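Local coordinates for protein amine Dehydrogenase (Pseudomonas putida, PDB 1JMX) that probably serves as the seven-bladed beta-propeller subunit of a quinohemoprotein amine dehydrogenase, which oxidises primary amines and passes the electrons to heme c, at residues Q248-T259 / Y271-L282. Numbering follows the deposited sequence.
Sequences QEFADLTELYFT and YGVLNRLAKYDL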
# COMPACT_ATOMS: atom_id res chain seq x y z
N GLN B 248 -9.97 -21.01 -23.80
CA GLN B 248 -9.76 -22.35 -23.28
C GLN B 248 -8.80 -22.38 -22.11
O GLN B 248 -7.72 -21.78 -22.17
CB GLN B 248 -9.28 -23.29 -24.39
CG GLN B 248 -7.79 -23.44 -24.53
CD GLN B 248 -7.40 -24.90 -24.73
OE1 GLN B 248 -7.54 -25.44 -25.83
NE2 GLN B 248 -6.97 -25.55 -23.65
N GLU B 249 -9.20 -23.06 -21.03
CA GLU B 249 -8.35 -23.19 -19.85
C GLU B 249 -7.26 -24.23 -20.16
O GLU B 249 -7.55 -25.26 -20.78
CB GLU B 249 -9.17 -23.61 -18.64
CG GLU B 249 -10.19 -22.57 -18.20
CD GLU B 249 -11.35 -22.45 -19.16
OE1 GLU B 249 -11.85 -23.49 -19.65
OE2 GLU B 249 -11.79 -21.31 -19.42
N PHE B 250 -6.03 -23.95 -19.75
CA PHE B 250 -4.91 -24.86 -20.03
C PHE B 250 -4.14 -25.39 -18.82
O PHE B 250 -3.09 -26.01 -18.98
CB PHE B 250 -3.94 -24.22 -21.03
CG PHE B 250 -3.30 -22.95 -20.53
CD1 PHE B 250 -2.09 -22.98 -19.85
CD2 PHE B 250 -3.90 -21.71 -20.76
CE1 PHE B 250 -1.48 -21.80 -19.41
CE2 PHE B 250 -3.30 -20.53 -20.33
CZ PHE B 250 -2.09 -20.58 -19.65
N ALA B 251 -4.65 -25.15 -17.62
CA ALA B 251 -3.96 -25.59 -16.41
C ALA B 251 -4.61 -25.09 -15.13
O ALA B 251 -5.24 -24.03 -15.10
CB ALA B 251 -2.52 -25.12 -16.45
N ASP B 252 -4.44 -25.86 -14.06
CA ASP B 252 -4.95 -25.43 -12.77
C ASP B 252 -3.89 -24.45 -12.27
O ASP B 252 -2.69 -24.69 -12.42
CB ASP B 252 -5.09 -26.60 -11.78
CG ASP B 252 -5.66 -26.15 -10.44
OD1 ASP B 252 -4.88 -26.01 -9.47
OD2 ASP B 252 -6.88 -25.88 -10.36
N LEU B 253 -4.34 -23.32 -11.75
CA LEU B 253 -3.46 -22.28 -11.24
C LEU B 253 -2.68 -22.69 -9.98
O LEU B 253 -3.27 -22.93 -8.92
CB LEU B 253 -4.28 -21.02 -10.96
CG LEU B 253 -3.63 -19.66 -10.69
CD1 LEU B 253 -4.71 -18.60 -10.77
CD2 LEU B 253 -2.94 -19.62 -9.33
N THR B 254 -1.36 -22.76 -10.11
CA THR B 254 -0.46 -23.08 -8.99
C THR B 254 0.48 -21.88 -8.74
O THR B 254 1.08 -21.76 -7.67
CB THR B 254 0.39 -24.35 -9.25
OG1 THR B 254 1.19 -24.18 -10.43
CG2 THR B 254 -0.51 -25.55 -9.40
N GLU B 255 0.57 -21.00 -9.74
CA GLU B 255 1.39 -19.79 -9.71
C GLU B 255 0.82 -18.80 -10.72
O GLU B 255 0.01 -19.16 -11.58
CB GLU B 255 2.85 -20.11 -10.06
CG GLU B 255 3.04 -20.73 -11.45
CD GLU B 255 4.51 -20.95 -11.81
OE1 GLU B 255 4.77 -21.72 -12.76
OE2 GLU B 255 5.40 -20.34 -11.19
N LEU B 256 1.27 -17.55 -10.64
CA LEU B 256 0.79 -16.52 -11.55
C LEU B 256 1.73 -16.28 -12.72
O LEU B 256 2.94 -16.47 -12.61
CB LEU B 256 0.59 -15.20 -10.80
CG LEU B 256 -0.40 -15.15 -9.63
CD1 LEU B 256 -0.40 -13.74 -9.05
CD2 LEU B 256 -1.81 -15.55 -10.08
N TYR B 257 1.13 -15.87 -13.85
CA TYR B 257 1.84 -15.53 -15.09
C TYR B 257 1.26 -14.19 -15.54
O TYR B 257 0.06 -13.96 -15.43
CB TYR B 257 1.58 -16.57 -16.19
CG TYR B 257 1.92 -18.00 -15.82
CD1 TYR B 257 0.95 -18.99 -15.84
CD2 TYR B 257 3.21 -18.34 -15.41
CE1 TYR B 257 1.23 -20.28 -15.43
CE2 TYR B 257 3.51 -19.63 -15.00
CZ TYR B 257 2.51 -20.60 -15.02
OH TYR B 257 2.79 -21.88 -14.61
N PHE B 258 2.12 -13.28 -16.01
CA PHE B 258 1.66 -11.98 -16.49
C PHE B 258 1.32 -12.03 -17.98
O PHE B 258 0.31 -11.50 -18.42
CB PHE B 258 2.70 -10.90 -16.20
CG PHE B 258 2.48 -10.19 -14.90
CD1 PHE B 258 1.53 -10.64 -13.98
CD2 PHE B 258 3.24 -9.06 -14.58
CE1 PHE B 258 1.32 -9.97 -12.77
CE2 PHE B 258 3.04 -8.38 -13.37
CZ PHE B 258 2.08 -8.84 -12.46
N THR B 259 2.20 -12.67 -18.75
CA THR B 259 2.01 -12.83 -20.18
C THR B 259 2.19 -14.29 -20.57
O THR B 259 2.84 -15.07 -19.86
CB THR B 259 2.99 -11.99 -21.02
OG1 THR B 259 4.32 -12.43 -20.77
CG2 THR B 259 2.87 -10.52 -20.69
N TYR B 271 3.48 -20.78 -23.47
CA TYR B 271 4.50 -20.40 -22.50
C TYR B 271 4.09 -19.17 -21.70
O TYR B 271 3.87 -18.11 -22.28
CB TYR B 271 5.81 -20.09 -23.21
CG TYR B 271 6.41 -21.23 -23.99
CD1 TYR B 271 7.68 -21.71 -23.69
CD2 TYR B 271 5.73 -21.81 -25.06
CE1 TYR B 271 8.27 -22.73 -24.44
CE2 TYR B 271 6.30 -22.83 -25.81
CZ TYR B 271 7.58 -23.28 -25.50
OH TYR B 271 8.16 -24.28 -26.24
N GLY B 272 4.00 -19.31 -20.38
CA GLY B 272 3.64 -18.19 -19.52
C GLY B 272 4.83 -17.78 -18.67
O GLY B 272 5.73 -18.58 -18.46
N VAL B 273 4.84 -16.54 -18.17
CA VAL B 273 5.98 -16.07 -17.37
C VAL B 273 5.67 -15.01 -16.30
O VAL B 273 4.71 -14.25 -16.42
CB VAL B 273 7.11 -15.51 -18.30
CG1 VAL B 273 6.70 -14.19 -18.92
CG2 VAL B 273 8.43 -15.36 -17.54
N LEU B 274 6.48 -15.02 -15.25
CA LEU B 274 6.44 -14.07 -14.14
C LEU B 274 7.67 -14.40 -13.28
O LEU B 274 8.74 -13.87 -13.54
CB LEU B 274 5.14 -14.13 -13.33
CG LEU B 274 4.75 -12.90 -12.48
CD1 LEU B 274 5.36 -12.94 -11.10
CD2 LEU B 274 5.14 -11.62 -13.18
N ASN B 275 7.52 -15.30 -12.31
CA ASN B 275 8.63 -15.70 -11.46
C ASN B 275 9.31 -16.95 -12.01
O ASN B 275 10.49 -17.17 -11.79
CB ASN B 275 8.19 -15.87 -10.01
CG ASN B 275 7.96 -14.54 -9.31
OD1 ASN B 275 8.46 -13.50 -9.75
ND2 ASN B 275 7.21 -14.56 -8.21
N ARG B 276 8.53 -17.76 -12.73
CA ARG B 276 9.03 -18.96 -13.39
C ARG B 276 8.53 -18.89 -14.83
O ARG B 276 7.55 -18.21 -15.13
CB ARG B 276 8.46 -20.24 -12.76
CG ARG B 276 9.13 -20.68 -11.47
CD ARG B 276 8.96 -22.19 -11.27
NE ARG B 276 7.58 -22.62 -11.52
CZ ARG B 276 7.17 -23.88 -11.49
NH1 ARG B 276 8.03 -24.86 -11.21
NH2 ARG B 276 5.91 -24.18 -11.78
N LEU B 277 9.23 -19.58 -15.73
CA LEU B 277 8.81 -19.63 -17.12
C LEU B 277 8.21 -21.03 -17.24
O LEU B 277 8.91 -22.02 -17.04
CB LEU B 277 10.03 -19.51 -18.05
CG LEU B 277 9.89 -18.97 -19.48
CD1 LEU B 277 11.11 -19.38 -20.29
CD2 LEU B 277 8.64 -19.47 -20.17
N ALA B 278 6.91 -21.13 -17.50
CA ALA B 278 6.28 -22.44 -17.61
C ALA B 278 5.87 -22.78 -19.04
O ALA B 278 5.46 -21.92 -19.81
CB ALA B 278 5.08 -22.53 -16.69
N LYS B 279 5.97 -24.07 -19.35
CA LYS B 279 5.66 -24.61 -20.67
C LYS B 279 4.49 -25.56 -20.49
O LYS B 279 4.59 -26.52 -19.73
CB LYS B 279 6.89 -25.37 -21.18
CG LYS B 279 6.81 -25.85 -22.60
CD LYS B 279 8.18 -26.36 -23.03
CE LYS B 279 8.12 -26.99 -24.41
NZ LYS B 279 9.46 -27.39 -24.92
N TYR B 280 3.36 -25.26 -21.13
CA TYR B 280 2.17 -26.09 -20.99
C TYR B 280 1.71 -26.76 -22.27
O TYR B 280 1.89 -26.24 -23.37
CB TYR B 280 1.00 -25.28 -20.45
CG TYR B 280 1.12 -24.96 -19.00
CD1 TYR B 280 1.87 -23.87 -18.58
CD2 TYR B 280 0.51 -25.75 -18.04
CE1 TYR B 280 2.01 -23.58 -17.23
CE2 TYR B 280 0.64 -25.47 -16.69
CZ TYR B 280 1.40 -24.39 -16.29
OH TYR B 280 1.56 -24.13 -14.96
N ASP B 281 1.02 -27.89 -22.09
CA ASP B 281 0.46 -28.65 -23.18
C ASP B 281 -1.02 -28.24 -23.15
O ASP B 281 -1.71 -28.55 -22.19
CB ASP B 281 0.60 -30.14 -22.90
CG ASP B 281 0.22 -31.00 -24.07
OD1 ASP B 281 -0.92 -30.87 -24.58
OD2 ASP B 281 1.07 -31.81 -24.49
N LEU B 282 -1.47 -27.50 -24.16
CA LEU B 282 -2.86 -27.04 -24.22
C LEU B 282 -3.87 -28.18 -24.25
O LEU B 282 -4.87 -28.16 -23.53
CB LEU B 282 -3.11 -26.17 -25.46
CG LEU B 282 -2.86 -24.66 -25.51
CD1 LEU B 282 -3.63 -23.94 -24.42
CD2 LEU B 282 -1.39 -24.40 -25.40
O HOH W 1 0.28 -25.28 -12.80
O HOH W 2 5.45 -17.24 -12.03
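The backbones of F258 and V273 meet where 257-262 begins to pair antiparallel with 269-274: F258 N donates to V273 O at 2.8 Å, and V273 N to T259 O. Beyond this join, 248-257 runs over the hairpin 269-281 and touches it mainly through side chains. G272 suits its place because a CB there would clash with the Y257 ring, which packs against the glycine backbone. With CG anti to its carbonyl carbon (chi1 -56°), Y257 sends its phenol along the hairpin to A278, whose small methyl lies against the ring's hydroxyl end, and to Y280. The two hydroxyl oxygens, Y257 OH and Y280 OH, lie 2.6 Å apart, each in the plane of the other's ring. Y257 OH donates to E255 OE1 at 2.7 Å, while a water ties Y280 OH to D252 O and T254 OG1. R276 grips the E255 carboxylate side-on: R276 NH2 reaches E255 OE1 at 2.9 Å from above the carboxylate plane, on the face opposite Y257 OH, and R276 NE meets E255 OE2 on its syn side at 3.2 Å. Shortening E255 to an alanine is likely to leave the R276 guanidinium without this countercharge and Y257 OH without this acceptor. Farther along, F250 turns its edge to the face of Y280, a T-shaped pair with planes at 71°, and L282 CD1 packs on F250 CB. At the other end L274 CD2 sits over one face of the F258 ring in a CH-pi contact, 3.6 Å from its centroid. Strand 245-250 is the outer strand of one blade and 257-262 begins the next, so the aromatic cluster and the E255-R276 salt bridge link one blade's edge and the connection after it to the next blade of a beta-propeller.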